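PDB 6TME: pollen-specific leucine-rich repeat extensin-like protein 1 from Arabidopsis thaliana, which probably binds RALF-type peptide signals in the plant cell wall through its leucine-rich repeat domain. Local coordinates for residues F121-N126 with F145-N150; D170-D175 with F193-R198. All blocks are in the same frame, centred on the assembly; numbering follows the deposited sequence.

Interaction 1. Residues F121-N126 with F145-N150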
loop_
_atom_site.group_PDB
_atom_site.type_symbol
_atom_site.label_atom_id
_atom_site.label_comp_id
_atom_site.label_asym_id
_atom_site.label_seq_id
_atom_site.Cartn_x
_atom_site.Cartn_y
_atom_site.Cartn_z
ATOM N N PHE A 121 11.090 6.000 10.640
ATOM C CA PHE A 121 12.099 5.043 10.186
ATOM C C PHE A 121 11.879 4.792 8.692
ATOM O O PHE A 121 10.952 4.064 8.299
ATOM C CB PHE A 121 12.013 3.771 11.018
ATOM C CG PHE A 121 13.139 2.813 10.781
ATOM C CD1 PHE A 121 14.338 2.936 11.480
ATOM C CD2 PHE A 121 13.004 1.788 9.864
ATOM C CE1 PHE A 121 15.383 2.047 11.267
ATOM C CE2 PHE A 121 14.036 0.883 9.657
ATOM C CZ PHE A 121 15.241 1.028 10.355
ATOM N N HIS A 122 12.708 5.428 7.856
ATOM C CA HIS A 122 12.618 5.314 6.399
ATOM C C HIS A 122 13.882 4.634 5.882
ATOM O O HIS A 122 14.966 5.219 5.953
ATOM C CB HIS A 122 12.456 6.690 5.742
ATOM C CG HIS A 122 11.234 7.444 6.175
ATOM N ND1 HIS A 122 11.044 8.779 5.882
ATOM C CD2 HIS A 122 10.142 7.057 6.881
ATOM C CE1 HIS A 122 9.896 9.185 6.399
ATOM N NE2 HIS A 122 9.334 8.161 7.018
ATOM N N VAL A 123 13.759 3.408 5.365
ATOM C CA VAL A 123 14.900 2.747 4.725
ATOM C C VAL A 123 14.500 2.168 3.370
ATOM O O VAL A 123 14.998 1.113 2.966
ATOM C CB VAL A 123 15.544 1.665 5.633
ATOM C CG1 VAL A 123 16.250 2.335 6.870
ATOM C CG2 VAL A 123 14.537 0.643 6.099
ATOM N N ASN A 124 13.654 2.891 2.630
ATOM C CA ASN A 124 13.276 2.464 1.287
ATOM C C ASN A 124 14.489 2.274 0.389
ATOM O O ASN A 124 15.421 3.086 0.388
ATOM C CB ASN A 124 12.337 3.462 0.620
ATOM C CG ASN A 124 12.140 3.154 -0.892
ATOM O OD1 ASN A 124 12.941 3.555 -1.723
ATOM N ND2 ASN A 124 11.102 2.396 -1.222
ATOM N N SER A 125 14.447 1.198 -0.403
ATOM C CA SER A 125 15.450 0.902 -1.430
ATOM C C SER A 125 16.844 0.763 -0.824
ATOM O O SER A 125 17.796 1.442 -1.214
ATOM C CB SER A 125 15.442 1.960 -2.541
ATOM O OG SER A 125 14.185 1.979 -3.221
ATOM N N ASN A 126 16.948 -0.121 0.160
ATOM C CA ASN A 126 18.234 -0.621 0.631
ATOM C C ASN A 126 18.268 -2.120 0.380
ATOM O O ASN A 126 17.357 -2.689 -0.225
ATOM C CB ASN A 126 18.458 -0.274 2.101
ATOM C CG ASN A 126 18.884 1.173 2.291
ATOM O OD1 ASN A 126 20.077 1.505 2.191
ATOM N ND2 ASN A 126 17.915 2.045 2.525
ATOM N N PHE A 145 6.802 3.609 9.480
ATOM C CA PHE A 145 7.792 2.558 9.335
ATOM C C PHE A 145 7.782 2.145 7.878
ATOM O O PHE A 145 6.774 1.632 7.384
ATOM C CB PHE A 145 7.447 1.371 10.236
ATOM C CG PHE A 145 8.566 0.422 10.439
ATOM C CD1 PHE A 145 9.629 0.747 11.292
ATOM C CD2 PHE A 145 8.545 -0.830 9.821
ATOM C CE1 PHE A 145 10.675 -0.155 11.494
ATOM C CE2 PHE A 145 9.587 -1.739 10.014
ATOM C CZ PHE A 145 10.655 -1.404 10.846
ATOM N N ASP A 146 8.881 2.384 7.186
ATOM C CA ASP A 146 8.939 2.156 5.748
ATOM C C ASP A 146 10.176 1.307 5.507
ATOM O O ASP A 146 11.300 1.827 5.511
ATOM C CB ASP A 146 8.985 3.472 4.971
ATOM C CG ASP A 146 9.051 3.266 3.448
ATOM O OD1 ASP A 146 8.867 2.117 2.972
ATOM O OD2 ASP A 146 9.299 4.265 2.730
ATOM N N VAL A 147 9.965 0.002 5.337
ATOM C CA VAL A 147 11.023 -0.905 4.917
ATOM C C VAL A 147 10.811 -1.375 3.475
ATOM O O VAL A 147 11.320 -2.417 3.080
ATOM C CB VAL A 147 11.164 -2.082 5.897
ATOM C CG1 VAL A 147 11.692 -1.561 7.282
ATOM C CG2 VAL A 147 9.842 -2.836 6.066
ATOM N N SER A 148 10.097 -0.592 2.665
ATOM C CA SER A 148 9.795 -1.006 1.299
ATOM C C SER A 148 11.069 -1.208 0.475
ATOM O O SER A 148 12.063 -0.493 0.639
ATOM C CB SER A 148 8.894 0.026 0.623
ATOM O OG SER A 148 9.517 1.296 0.556
ATOM N N ASN A 149 11.037 -2.221 -0.394
ATOM C CA ASN A 149 12.074 -2.474 -1.400
ATOM C C ASN A 149 13.412 -2.822 -0.748
ATOM O O ASN A 149 14.438 -2.171 -0.961
ATOM C CB ASN A 149 12.225 -1.293 -2.368
ATOM C CG ASN A 149 13.120 -1.632 -3.533
ATOM O OD1 ASN A 149 13.308 -2.816 -3.862
ATOM N ND2 ASN A 149 13.694 -0.616 -4.157
ATOM N N ASN A 150 13.385 -3.886 0.042
ATOM C CA ASN A 150 14.576 -4.371 0.722
ATOM C C ASN A 150 14.670 -5.875 0.468
ATOM O O ASN A 150 14.096 -6.414 -0.488
ATOM C CB ASN A 150 14.509 -3.985 2.203
ATOM C CG ASN A 150 15.163 -2.642 2.476
ATOM O OD1 ASN A 150 16.385 -2.553 2.537
ATOM N ND2 ASN A 150 14.356 -1.592 2.634
#

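Interaction 2. Residues D170-D175 with F193-R198. With GOL (glycerol), chain S; EDO (1,2-ethanediol), chain U.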
loop_
_atom_site.group_PDB
_atom_site.type_symbol
_atom_site.label_atom_id
_atom_site.label_comp_id
_atom_site.label_asym_id
_atom_site.label_seq_id
_atom_site.Cartn_x
_atom_site.Cartn_y
_atom_site.Cartn_z
ATOM N N ASP A 170 4.793 0.505 5.589
ATOM C CA ASP A 170 5.153 0.090 4.232
ATOM C C ASP A 170 6.150 -1.070 4.268
ATOM O O ASP A 170 7.322 -0.873 4.589
ATOM C CB ASP A 170 5.720 1.262 3.436
ATOM C CG ASP A 170 5.744 0.983 1.932
ATOM O OD1 ASP A 170 5.763 -0.211 1.566
ATOM O OD2 ASP A 170 5.756 1.940 1.120
ATOM N N ILE A 171 5.698 -2.271 3.905
ATOM C CA ILE A 171 6.563 -3.438 3.775
ATOM C C ILE A 171 6.589 -3.974 2.351
ATOM O O ILE A 171 7.090 -5.073 2.112
ATOM C CB ILE A 171 6.160 -4.546 4.764
ATOM C CG1 ILE A 171 4.749 -5.067 4.419
ATOM C CG2 ILE A 171 6.217 -4.022 6.221
ATOM C CD1 ILE A 171 4.331 -6.281 5.235
ATOM N N ARG A 172 6.078 -3.200 1.396
ATOM C CA ARG A 172 5.969 -3.636 0.012
ATOM C C ARG A 172 7.350 -3.939 -0.569
ATOM O O ARG A 172 8.378 -3.402 -0.128
ATOM C CB ARG A 172 5.244 -2.557 -0.821
ATOM C CG ARG A 172 6.119 -1.344 -1.168
ATOM C CD ARG A 172 5.382 -0.066 -1.607
ATOM N NE ARG A 172 6.323 1.040 -1.418
ATOM C CZ ARG A 172 7.076 1.590 -2.371
ATOM N NH1 ARG A 172 6.973 1.218 -3.657
ATOM N NH2 ARG A 172 7.945 2.533 -2.035
ATOM N N TYR A 173 7.369 -4.858 -1.538
ATOM C CA TYR A 173 8.562 -5.186 -2.324
ATOM C C TYR A 173 9.644 -5.846 -1.467
ATOM O O TYR A 173 10.824 -5.489 -1.523
ATOM C CB TYR A 173 9.106 -3.949 -3.041
ATOM C CG TYR A 173 8.482 -3.785 -4.387
ATOM C CD1 TYR A 173 8.802 -4.648 -5.442
ATOM C CD2 TYR A 173 7.546 -2.786 -4.608
ATOM C CE1 TYR A 173 8.197 -4.496 -6.704
ATOM C CE2 TYR A 173 6.963 -2.617 -5.836
ATOM C CZ TYR A 173 7.283 -3.478 -6.879
ATOM O OH TYR A 173 6.671 -3.278 -8.078
ATOM N N ASN A 174 9.226 -6.812 -0.660
ATOM C CA ASN A 174 10.149 -7.631 0.103
ATOM C C ASN A 174 9.786 -9.076 -0.230
ATOM O O ASN A 174 9.211 -9.368 -1.281
ATOM C CB ASN A 174 10.071 -7.312 1.594
ATOM C CG ASN A 174 10.786 -6.033 1.950
ATOM O OD1 ASN A 174 12.015 -5.983 1.951
ATOM N ND2 ASN A 174 10.024 -4.994 2.284
ATOM N N ASP A 175 10.127 -9.995 0.661
ATOM C CA ASP A 175 9.787 -11.398 0.519
ATOM C C ASP A 175 9.078 -11.887 1.770
ATOM O O ASP A 175 9.348 -12.981 2.274
ATOM C CB ASP A 175 11.033 -12.232 0.228
ATOM C CG ASP A 175 10.699 -13.659 -0.205
ATOM O OD1 ASP A 175 9.548 -13.917 -0.596
ATOM O OD2 ASP A 175 11.581 -14.539 -0.111
ATOM N N PHE A 193 0.759 -0.697 3.008
ATOM C CA PHE A 193 1.300 -1.154 1.731
ATOM C C PHE A 193 1.856 -2.558 1.931
ATOM O O PHE A 193 2.818 -2.746 2.679
ATOM C CB PHE A 193 2.372 -0.191 1.209
ATOM C CG PHE A 193 1.855 1.208 0.973
ATOM C CD1 PHE A 193 1.126 1.503 -0.157
ATOM C CD2 PHE A 193 2.079 2.225 1.909
ATOM C CE1 PHE A 193 0.636 2.792 -0.384
ATOM C CE2 PHE A 193 1.586 3.512 1.700
ATOM C CZ PHE A 193 0.867 3.798 0.545
ATOM N N LEU A 194 1.236 -3.543 1.284
ATOM C CA LEU A 194 1.677 -4.930 1.363
ATOM C C LEU A 194 2.123 -5.474 0.017
ATOM O O LEU A 194 2.625 -6.595 -0.038
ATOM C CB LEU A 194 0.558 -5.828 1.907
ATOM C CG LEU A 194 -0.214 -5.321 3.116
ATOM C CD1 LEU A 194 -1.519 -6.091 3.211
ATOM C CD2 LEU A 194 0.619 -5.473 4.403
ATOM N N ASN A 195 1.977 -4.701 -1.055
ATOM C CA ASN A 195 2.060 -5.245 -2.397
ATOM C C ASN A 195 3.445 -5.815 -2.666
ATOM O O ASN A 195 4.433 -5.463 -2.007
ATOM C CB ASN A 195 1.703 -4.183 -3.445
ATOM C CG ASN A 195 2.603 -2.935 -3.371
ATOM O OD1 ASN A 195 2.416 -2.048 -2.530
ATOM N ND2 ASN A 195 3.586 -2.877 -4.256
ATOM N N ASN A 196 3.500 -6.738 -3.631
ATOM C CA ASN A 196 4.756 -7.330 -4.107
ATOM C C ASN A 196 5.509 -8.014 -2.972
ATOM O O ASN A 196 6.682 -7.734 -2.687
ATOM C CB ASN A 196 5.635 -6.283 -4.786
ATOM C CG ASN A 196 5.088 -5.858 -6.121
ATOM O OD1 ASN A 196 4.192 -5.008 -6.200
ATOM N ND2 ASN A 196 5.630 -6.438 -7.185
ATOM N N ASN A 197 4.797 -8.916 -2.313
ATOM C CA ASN A 197 5.402 -9.831 -1.364
ATOM C C ASN A 197 4.992 -11.232 -1.806
ATOM O O ASN A 197 4.651 -11.486 -2.966
ATOM C CB ASN A 197 4.972 -9.455 0.060
ATOM C CG ASN A 197 5.838 -8.365 0.634
ATOM O OD1 ASN A 197 6.977 -8.620 1.035
ATOM N ND2 ASN A 197 5.335 -7.131 0.613
ATOM N N ARG A 198 4.997 -12.164 -0.873
ATOM C CA ARG A 198 4.508 -13.495 -1.157
ATOM C C ARG A 198 3.476 -13.923 -0.121
ATOM O O ARG A 198 3.402 -15.089 0.253
ATOM C CB ARG A 198 5.671 -14.478 -1.241
ATOM C CG ARG A 198 6.552 -14.238 -2.448
ATOM C CD ARG A 198 5.815 -14.676 -3.738
ATOM N NE ARG A 198 6.144 -16.059 -4.106
ATOM C CZ ARG A 198 5.827 -16.645 -5.259
ATOM N NH1 ARG A 198 5.148 -15.987 -6.187
ATOM N NH2 ARG A 198 6.195 -17.899 -5.480
HETATM C C1 GOL S . 9.328 -9.306 -4.734
HETATM O O1 GOL S . 9.659 -8.213 -3.853
HETATM C C2 GOL S . 7.831 -9.175 -5.303
HETATM O O2 GOL S . 7.751 -8.638 -6.592
HETATM C C3 GOL S . 7.213 -10.601 -5.258
HETATM O O3 GOL S . 5.829 -10.434 -5.401
HETATM C C1 EDO U . 4.558 -17.031 -9.792
HETATM O O1 EDO U . 3.156 -16.733 -9.669
HETATM C C2 EDO U . 4.810 -18.537 -9.705
HETATM O O2 EDO U . 4.798 -18.944 -8.328
#

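Interaction 1. Residues F121-N126 with F145-N150
Phe-121 and Phe-145 run side by side on the inner face of two parallel strands, their rings nearly parallel (14°) but slid so far that they barely overlap; Phe-121 CD2 comes within 3.4 Å of Phe-145 CE1. Val-147 CG1 sits at the edge of the Phe-121 ring and packs against Val-123 CG2 at 3.8 Å. Val-123 O takes N-H groups from opposite faces of its carbonyl plane: Asn-150 ND2 at 2.8 Å, and Asn-126 ND2, which also reaches Leu-99 O while its OD1 accepts from Ile-104 N. On the polar side Asn-124 and Ser-148 are buried, and Asn-124 ND2 meets Ser-148 OG at 2.6 Å. Ser-148 OG stands between its own N and carbonyl carbon (chi1 61°); Asp-146 OD1 accepts both the backbone N of Ser-148, an Asx turn, and the Ser-148 hydroxyl, on its syn lone pair. The loose part is the partly exposed end, where Asn-149 ND2 gives a hydrogen bond to Ser-125 OG, 2.8 Å away. The chain of another protein shares further hydrogen bonds with Asn-124, Ser-125 and Asp-146 and stacks an aromatic ring on His-122. These polar groups thus join neighbouring coils and present a binding surface.

Interaction 2. Residues D170-D175 with F193-R198
Tyr-173 lays its ring flat over Asn-196, ring and amide planes only 15° apart. Asn-196 CB lies against the ring centre, 3.6 Å from the centroid, a CH-pi contact, and the amide carbon CG, on the same face, against the phenol end, 3.3 Å from Tyr-173 CZ. Asn-195 is turned differently: its amide stands almost upright to the Tyr-173 ring (89°), and its ND2 gives a hydrogen bond to Asn-196 OD1 at 2.9 Å that helps hold the stacked amide in its rotation. Asn-195 OD1 is taken by Thr-216. An alanine in place of Tyr-173 would probably leave Asn-196 without its ring cover and the chain of another protein without the bond it makes to the tyrosine hydroxyl. Beneath this surface runs the asparagine ladder of a leucine-rich repeat solenoid: Asn-174 ND2 and Asn-197 ND2 approach Ile-171 O from opposite faces of its carbonyl plane, Asn-197 at 3.1 Å, and Asn-197 ND2 also bonds Leu-194 O in its own turn. Inward from the ladder, Ile-171 CD1 lies alongside Leu-194 CD2 at 3.9 Å. On the outer side Asp-170 crosses Phe-193 obliquely, OD1 coming within 3.4 Å of the phenylalanine CB. With CG between its backbone N and carbonyl carbon (chi1 76°), Arg-172 runs extended to NE, which Asp-170 OD2 holds in a salt bridge of 2.8 Å through its syn lone pair; NH1 bonds backbone of the other protein's chain. A glycerol, probably from the crystallisation liquor, accepts from Asn-196 ND2 at its O2.

How the interactions relate
Both interactions join successive turns of one solenoid, and they share a frontier: strand 144-146, whose end belongs to interaction 1, pairs with strand 168-170, at the start of interaction 2, Phe-145 O to Asp-170 N and Val-147 N to Asp-170 O. The asparagine ladder runs on across it, Asn-174 ND2 also reaching Val-147 O. Interaction 1 is the more buried, and it alone pairs phenylalanine rings across its two segments. Interaction 2 is partly buried, with a tyrosine-amide stack across its segments, beside a salt bridge inside 170-175, where 121-126 with 145-150 has serine-asparagine bonds. Asn-124 and Arg-172 touch, linking the two polar sides, and the other protein's chain contacts both.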